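Local structure of ketosynthase (Streptomyces sp. MSC090213JE08, 6KXF) at the interface of chains A and B. The protein works as the ketosynthase of the ishigamide ketosynthase/chain length factor pair, condensing an acyl chain with a malonyl unit on acyl carrier protein to extend the polyketide. Coordinates in Å, arbitrary orientation; residue numbers count along the deposited sequence, not the author numbering. Chains: chain A, Ketosynthase; chain B, Ketosynthase.

The interface of chains A and B. Residues chain A 113-115, 143-145; chain B 121-122, 175.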
loop_
_atom_site.group_PDB
_atom_site.type_symbol
_atom_site.label_atom_id
_atom_site.label_comp_id
_atom_site.label_asym_id
_atom_site.label_seq_id
_atom_site.Cartn_x
_atom_site.Cartn_y
_atom_site.Cartn_z
ATOM N N ASP A 113 -3.115 7.219 1.160
ATOM C CA ASP A 113 -4.494 7.657 0.916
ATOM C C ASP A 113 -4.753 7.870 -0.581
ATOM O O ASP A 113 -5.884 8.008 -0.967
ATOM C CB ASP A 113 -4.807 8.952 1.669
ATOM C CG ASP A 113 -4.869 8.768 3.192
ATOM O OD1 ASP A 113 -5.455 7.756 3.623
ATOM O OD2 ASP A 113 -4.273 9.607 3.945
ATOM N N GLY A 114 -3.710 7.947 -1.414
ATOM C CA GLY A 114 -3.898 8.298 -2.851
ATOM C C GLY A 114 -4.830 9.488 -3.020
ATOM O O GLY A 114 -4.717 10.492 -2.296
ATOM N N GLU A 115 -5.795 9.377 -3.948
ATOM C CA GLU A 115 -6.667 10.515 -4.256
ATOM C C GLU A 115 -7.927 10.463 -3.385
ATOM O O GLU A 115 -9.048 10.556 -3.896
ATOM C CB GLU A 115 -7.026 10.547 -5.754
ATOM C CG GLU A 115 -5.828 10.579 -6.699
ATOM C CD GLU A 115 -4.885 11.769 -6.537
ATOM O OE1 GLU A 115 -5.076 12.616 -5.580
ATOM O OE2 GLU A 115 -3.986 11.891 -7.388
ATOM N N ILE A 143 -9.210 7.863 -9.401
ATOM C CA ILE A 143 -9.104 7.593 -7.927
ATOM C C ILE A 143 -8.209 6.381 -7.577
ATOM O O ILE A 143 -8.006 6.144 -6.387
ATOM C CB ILE A 143 -10.481 7.380 -7.277
ATOM C CG1 ILE A 143 -11.204 6.170 -7.868
ATOM C CG2 ILE A 143 -11.314 8.647 -7.334
ATOM C CD1 ILE A 143 -12.499 5.860 -7.149
ATOM N N ASN A 144 -7.757 5.585 -8.551
ATOM C CA ASN A 144 -7.093 4.290 -8.253
ATOM C C ASN A 144 -5.579 4.499 -8.140
ATOM O O ASN A 144 -4.937 5.083 -9.040
ATOM C CB ASN A 144 -7.425 3.240 -9.304
ATOM C CG ASN A 144 -8.896 2.866 -9.273
ATOM O OD1 ASN A 144 -9.547 2.860 -8.221
ATOM N ND2 ASN A 144 -9.420 2.526 -10.426
ATOM N N ALA A 145 -5.008 3.985 -7.041
ATOM C CA ALA A 145 -3.658 4.321 -6.620
ATOM C C ALA A 145 -2.617 3.934 -7.669
ATOM O O ALA A 145 -1.534 4.526 -7.672
ATOM C CB ALA A 145 -3.354 3.689 -5.282
ATOM N N THR B 121 -6.717 -2.820 -6.225
ATOM C CA THR B 121 -7.022 -1.697 -7.075
ATOM C C THR B 121 -6.937 -0.428 -6.227
ATOM O O THR B 121 -6.066 0.438 -6.485
ATOM C CB THR B 121 -8.381 -1.812 -7.777
ATOM O OG1 THR B 121 -8.413 -2.968 -8.622
ATOM C CG2 THR B 121 -8.667 -0.573 -8.608
ATOM N N MET B 122 -7.867 -0.319 -5.266
ATOM C CA MET B 122 -7.943 0.798 -4.336
ATOM C C MET B 122 -8.554 0.342 -3.005
ATOM O O MET B 122 -9.125 1.142 -2.252
ATOM C CB MET B 122 -8.749 1.965 -4.921
ATOM C CG MET B 122 -8.567 3.278 -4.173
ATOM S SD MET B 122 -6.802 3.730 -3.988
ATOM C CE MET B 122 -6.938 5.355 -3.249
ATOM N N ALA B 175 -0.683 -1.683 -5.719
ATOM C CA ALA B 175 -1.889 -1.369 -6.526
ATOM C C ALA B 175 -1.685 -1.835 -7.976
ATOM O O ALA B 175 -0.795 -2.634 -8.248
ATOM C CB ALA B 175 -2.208 0.102 -6.447
#
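The backbone oxygen of A:Ile143 lies against three successive atoms of the B:Met122 side chain. The terminal methyl CE of B:Met122 is 3.4 Å from this O of A:Ile143, and the carbonyl points almost straight at it. CG and SD of B:Met122 lie farther back along the same thioether. These are van der Waals contacts, perhaps with a weak polar component.

B:Met122 is the main element that crosses from chain B. CG stands anti to the backbone N (chi1 -165°), and the chain then bends at chi2 (53°), which carries the sulfur and methyl in among the chain A loops. CE ends between two carbonyls: A:Ile143 O, and A:Asp113 O at 3.7 Å from CE. The peptide of A:Gly114 borders the same methyl more loosely. On another flank, SD of B:Met122 is 3.7 Å from the methyl CB of A:Ala145, and the backbone N of A:Ala145 is close to the sulfur as well. CB of A:Ala145 also meets CB of B:Ala175 at 3.9 Å.

A:Asn144 makes the second point of contact. B:Thr121 sets its methyl CG2 over the face of the carboxamide, 3.5 Å from CG of A:Asn144. The methyl lies almost directly above that carbon, with OD1 and ND2 at similar range. In B:Thr121, CG2 is anti to the backbone N, which turns the methyl rather than OG1 toward the amide. OD1 of A:Asn144 also touches CB of B:Met122 at 3.5 Å, so the amide oxygen is covered by carbon from two neighbouring residues.

The patch is small and formed by loops of the ketosynthase and its chain length factor partner. A:Asp113 to A:Glu115 link strand 105-110 to helix 116-129. A:Ile143 to A:Ala145 join helices 137-140 and 147-156. B:Thr121 and B:Met122 follow strand 114-119, and B:Ala175 follows strand 171-174, within the thiolase-like fold.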